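Local structure of lasso peptide isopeptidase AtxE2 (5TXE) at residues R272-A280 against A474-Q485. The protein hydrolyses the isopeptide bond of the lasso peptides astexin-2 and astexin-3, opening the threaded substrates into linear peptides. The protein carries 1 engineered substitution. Residues are numbered along the deposited sequence; the frame is centred on the assembly and turned at random.
Sequences RTDPQNINA and ASYQRFTSPIAQ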
loop_
_atom_site.group_PDB
_atom_site.type_symbol
_atom_site.label_atom_id
_atom_site.label_comp_id
_atom_site.label_asym_id
_atom_site.label_seq_id
_atom_site.Cartn_x
_atom_site.Cartn_y
_atom_site.Cartn_z
ATOM N N ARG A 272 -18.452 -18.211 6.400
ATOM C CA ARG A 272 -19.704 -17.446 6.485
ATOM C C ARG A 272 -20.933 -18.377 6.513
ATOM O O ARG A 272 -20.878 -19.476 5.968
ATOM C CB ARG A 272 -19.809 -16.547 5.276
ATOM C CG ARG A 272 -18.502 -15.937 4.851
ATOM C CD ARG A 272 -18.637 -15.242 3.508
ATOM N NE ARG A 272 -17.942 -13.948 3.575
ATOM C CZ ARG A 272 -16.618 -13.765 3.465
ATOM N NH1 ARG A 272 -15.791 -14.787 3.246
ATOM N NH2 ARG A 272 -16.115 -12.539 3.586
ATOM N N THR A 273 -22.036 -17.947 7.132
ATOM C CA THR A 273 -23.319 -18.692 7.036
ATOM C C THR A 273 -23.818 -18.742 5.600
ATOM O O THR A 273 -24.526 -19.660 5.232
ATOM C CB THR A 273 -24.438 -18.082 7.897
ATOM O OG1 THR A 273 -23.916 -17.744 9.180
ATOM C CG2 THR A 273 -25.601 -19.085 8.083
ATOM N N ASP A 274 -23.436 -17.750 4.800
ATOM C CA ASP A 274 -23.781 -17.684 3.393
ATOM C C ASP A 274 -22.484 -17.562 2.581
ATOM O O ASP A 274 -22.044 -16.459 2.299
ATOM C CB ASP A 274 -24.690 -16.471 3.191
ATOM C CG ASP A 274 -25.181 -16.330 1.772
ATOM O OD1 ASP A 274 -24.751 -17.091 0.861
ATOM O OD2 ASP A 274 -26.015 -15.425 1.578
ATOM N N PRO A 275 -21.865 -18.689 2.182
ATOM C CA PRO A 275 -20.492 -18.540 1.665
ATOM C C PRO A 275 -20.359 -17.661 0.433
ATOM O O PRO A 275 -19.284 -17.086 0.247
ATOM C CB PRO A 275 -20.047 -19.979 1.342
ATOM C CG PRO A 275 -21.076 -20.878 1.954
ATOM C CD PRO A 275 -22.351 -20.075 2.056
ATOM N N GLN A 276 -21.438 -17.522 -0.355
ATOM C CA GLN A 276 -21.433 -16.676 -1.562
ATOM C C GLN A 276 -21.345 -15.198 -1.237
ATOM O O GLN A 276 -20.615 -14.492 -1.916
ATOM C CB GLN A 276 -22.682 -16.853 -2.429
ATOM C CG GLN A 276 -22.580 -18.002 -3.391
ATOM C CD GLN A 276 -22.635 -19.315 -2.656
ATOM O OE1 GLN A 276 -23.468 -19.495 -1.763
ATOM N NE2 GLN A 276 -21.722 -20.223 -2.985
ATOM N N ASN A 277 -22.106 -14.743 -0.232
ATOM C CA ASN A 277 -22.159 -13.329 0.154
ATOM C C ASN A 277 -20.848 -12.857 0.760
ATOM O O ASN A 277 -20.553 -13.115 1.910
ATOM C CB ASN A 277 -23.291 -13.051 1.140
ATOM C CG ASN A 277 -23.383 -11.591 1.524
ATOM O OD1 ASN A 277 -22.613 -10.739 1.051
ATOM N ND2 ASN A 277 -24.336 -11.281 2.359
ATOM N N ILE A 278 -20.064 -12.123 -0.018
ATOM C CA ILE A 278 -18.744 -11.668 0.431
ATOM C C ILE A 278 -18.798 -10.647 1.589
ATOM O O ILE A 278 -17.799 -10.358 2.196
ATOM C CB ILE A 278 -17.915 -11.054 -0.736
ATOM C CG1 ILE A 278 -18.530 -9.707 -1.184
ATOM C CG2 ILE A 278 -17.789 -12.045 -1.897
ATOM C CD1 ILE A 278 -17.777 -8.991 -2.286
ATOM N N ASN A 279 -19.943 -10.065 1.879
ATOM C CA ASN A 279 -19.992 -9.072 2.940
ATOM C C ASN A 279 -20.560 -9.604 4.216
ATOM O O ASN A 279 -20.593 -8.906 5.214
ATOM C CB ASN A 279 -20.776 -7.855 2.475
ATOM C CG ASN A 279 -20.101 -7.178 1.278
ATOM O OD1 ASN A 279 -18.869 -7.272 1.116
ATOM N ND2 ASN A 279 -20.903 -6.544 0.413
ATOM N N ALA A 280 -20.987 -10.856 4.192
ATOM C CA ALA A 280 -21.362 -11.535 5.412
ATOM C C ALA A 280 -20.101 -11.738 6.232
ATOM O O ALA A 280 -19.037 -12.116 5.727
ATOM C CB ALA A 280 -22.027 -12.877 5.128
ATOM N N ALA A 474 -22.732 -0.210 -0.288
ATOM C CA ALA A 474 -22.761 -1.490 -0.990
ATOM C C ALA A 474 -22.068 -2.585 -0.208
ATOM O O ALA A 474 -22.415 -3.745 -0.336
ATOM C CB ALA A 474 -22.109 -1.373 -2.358
ATOM N N SER A 475 -21.039 -2.237 0.561
ATOM C CA SER A 475 -20.339 -3.249 1.349
ATOM C C SER A 475 -21.228 -3.818 2.481
ATOM O O SER A 475 -20.890 -4.848 3.049
ATOM C CB SER A 475 -19.064 -2.672 1.939
ATOM O OG SER A 475 -19.391 -1.718 2.952
ATOM N N TYR A 476 -22.334 -3.140 2.794
ATOM C CA TYR A 476 -23.342 -3.624 3.749
ATOM C C TYR A 476 -24.492 -4.458 3.123
ATOM O O TYR A 476 -25.431 -4.836 3.832
ATOM C CB TYR A 476 -23.954 -2.431 4.523
ATOM C CG TYR A 476 -22.978 -1.825 5.499
ATOM C CD1 TYR A 476 -22.701 -2.469 6.692
ATOM C CD2 TYR A 476 -22.301 -0.644 5.213
ATOM C CE1 TYR A 476 -21.797 -1.954 7.582
ATOM C CE2 TYR A 476 -21.402 -0.110 6.106
ATOM C CZ TYR A 476 -21.150 -0.778 7.287
ATOM O OH TYR A 476 -20.252 -0.296 8.199
ATOM N N GLN A 477 -24.419 -4.752 1.822
ATOM C CA GLN A 477 -25.489 -5.446 1.109
ATOM C C GLN A 477 -24.942 -6.756 0.546
ATOM O O GLN A 477 -23.725 -6.985 0.542
ATOM C CB GLN A 477 -26.033 -4.546 -0.020
ATOM C CG GLN A 477 -26.693 -3.249 0.473
ATOM C CD GLN A 477 -26.730 -2.079 -0.544
ATOM O OE1 GLN A 477 -26.177 -2.143 -1.650
ATOM N NE2 GLN A 477 -27.391 -0.996 -0.148
ATOM N N ARG A 478 -25.837 -7.607 0.046
ATOM C CA ARG A 478 -25.458 -8.917 -0.504
ATOM C C ARG A 478 -24.814 -8.774 -1.876
ATOM O O ARG A 478 -25.405 -8.159 -2.758
ATOM C CB ARG A 478 -26.693 -9.831 -0.651
ATOM C CG ARG A 478 -26.347 -11.327 -0.797
ATOM C CD ARG A 478 -27.421 -12.171 -1.504
ATOM N NE ARG A 478 -26.818 -13.122 -2.449
ATOM C CZ ARG A 478 -26.091 -14.190 -2.114
ATOM N NH1 ARG A 478 -25.854 -14.489 -0.843
ATOM N NH2 ARG A 478 -25.598 -14.967 -3.070
ATOM N N PHE A 479 -23.620 -9.338 -2.043
ATOM C CA PHE A 479 -22.947 -9.396 -3.345
ATOM C C PHE A 479 -22.144 -10.669 -3.455
ATOM O O PHE A 479 -21.542 -11.086 -2.472
ATOM C CB PHE A 479 -22.012 -8.177 -3.549
ATOM C CG PHE A 479 -22.755 -6.915 -3.872
ATOM C CD1 PHE A 479 -23.297 -6.738 -5.153
ATOM C CD2 PHE A 479 -22.993 -5.956 -2.907
ATOM C CE1 PHE A 479 -24.032 -5.613 -5.454
ATOM C CE2 PHE A 479 -23.713 -4.807 -3.208
ATOM C CZ PHE A 479 -24.253 -4.648 -4.478
ATOM N N THR A 480 -22.131 -11.282 -4.641
ATOM C CA THR A 480 -21.427 -12.552 -4.841
ATOM C C THR A 480 -20.038 -12.337 -5.415
ATOM O O THR A 480 -19.260 -13.294 -5.513
ATOM C CB THR A 480 -22.214 -13.511 -5.767
ATOM O OG1 THR A 480 -22.219 -13.014 -7.110
ATOM C CG2 THR A 480 -23.665 -13.664 -5.285
ATOM N N SER A 481 -19.726 -11.087 -5.784
ATOM C CA SER A 481 -18.437 -10.764 -6.397
ATOM C C SER A 481 -17.985 -9.357 -6.041
ATOM O O SER A 481 -18.799 -8.448 -6.002
ATOM C CB SER A 481 -18.582 -10.858 -7.908
ATOM O OG SER A 481 -17.452 -10.330 -8.564
ATOM N N PRO A 482 -16.674 -9.155 -5.786
ATOM C CA PRO A 482 -16.213 -7.769 -5.519
ATOM C C PRO A 482 -16.341 -6.873 -6.774
ATOM O O PRO A 482 -16.478 -5.648 -6.650
ATOM C CB PRO A 482 -14.743 -7.947 -5.086
ATOM C CG PRO A 482 -14.324 -9.270 -5.656
ATOM C CD PRO A 482 -15.567 -10.128 -5.710
ATOM N N ILE A 483 -16.380 -7.510 -7.950
ATOM C CA ILE A 483 -16.579 -6.823 -9.224
ATOM C C ILE A 483 -18.042 -6.323 -9.313
ATOM O O ILE A 483 -18.268 -5.158 -9.665
ATOM C CB ILE A 483 -16.173 -7.699 -10.445
ATOM C CG1 ILE A 483 -14.733 -8.223 -10.250
ATOM C CG2 ILE A 483 -16.281 -6.899 -11.751
ATOM C CD1 ILE A 483 -14.211 -9.087 -11.380
ATOM N N ALA A 484 -19.012 -7.157 -8.960
ATOM C CA ALA A 484 -20.406 -6.696 -8.910
ATOM C C ALA A 484 -20.662 -5.603 -7.853
ATOM O O ALA A 484 -21.531 -4.746 -8.017
ATOM C CB ALA A 484 -21.357 -7.862 -8.669
ATOM N N GLN A 485 -19.916 -5.651 -6.759
ATOM C CA GLN A 485 -20.098 -4.668 -5.710
ATOM C C GLN A 485 -19.637 -3.326 -6.238
ATOM O O GLN A 485 -20.299 -2.293 -6.017
ATOM C CB GLN A 485 -19.259 -5.016 -4.466
ATOM C CG GLN A 485 -19.532 -4.122 -3.259
ATOM C CD GLN A 485 -18.686 -4.513 -2.045
ATOM O OE1 GLN A 485 -18.736 -5.648 -1.558
ATOM N NE2 GLN A 485 -17.920 -3.567 -1.547
#
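Asn-279 reaches from a loop of the beta-propeller, between strands 266-271 and 283-288, into the alpha/beta-hydrolase part of this prolyl-oligopeptidase relative, where it meets the chain leading into helix 482-490. Its CB lies 3.1 Å from Ser-475 O, and CG sits against the same carbonyl. CG lies beside the backbone N (chi1 -62°), which turns the amide toward the carbonyls of Ser-475 and Gln-477. At the tip, ND2 donates twice within its amide plane: to Gln-477 O at 2.9 Å, nearly straight down that carbonyl, and to Gln-485 OE1, where the donor stands well above the acceptor's carbonyl plane. The two bonds set the amide's rotation at a cost: OD1 of Asn-279 is 3.1 Å from Gln-485 OE1, acceptor against acceptor. Glu-489 takes the other end of Gln-485 through NE2. ND2 of Asn-279 also comes to the edge of the Phe-479 ring, one face of which lies under Gln-485 CA. The loop itself is two successive type I turns, the second carrying an Asx turn in which Asn-277 OD1 accepts from Asn-279 N. Beside it, Ile-278 N bonds to Phe-479 O at 3.0 Å, while its CD1 lies 4.2 Å from CD of Pro-482, a residue that packs on the bound peptide. At the outer end, the carboxylate of Asp-274 and the guanidinium of Arg-478 are nearly coplanar, their salt bridge joining OD2 to NH1 over 2.6 Å.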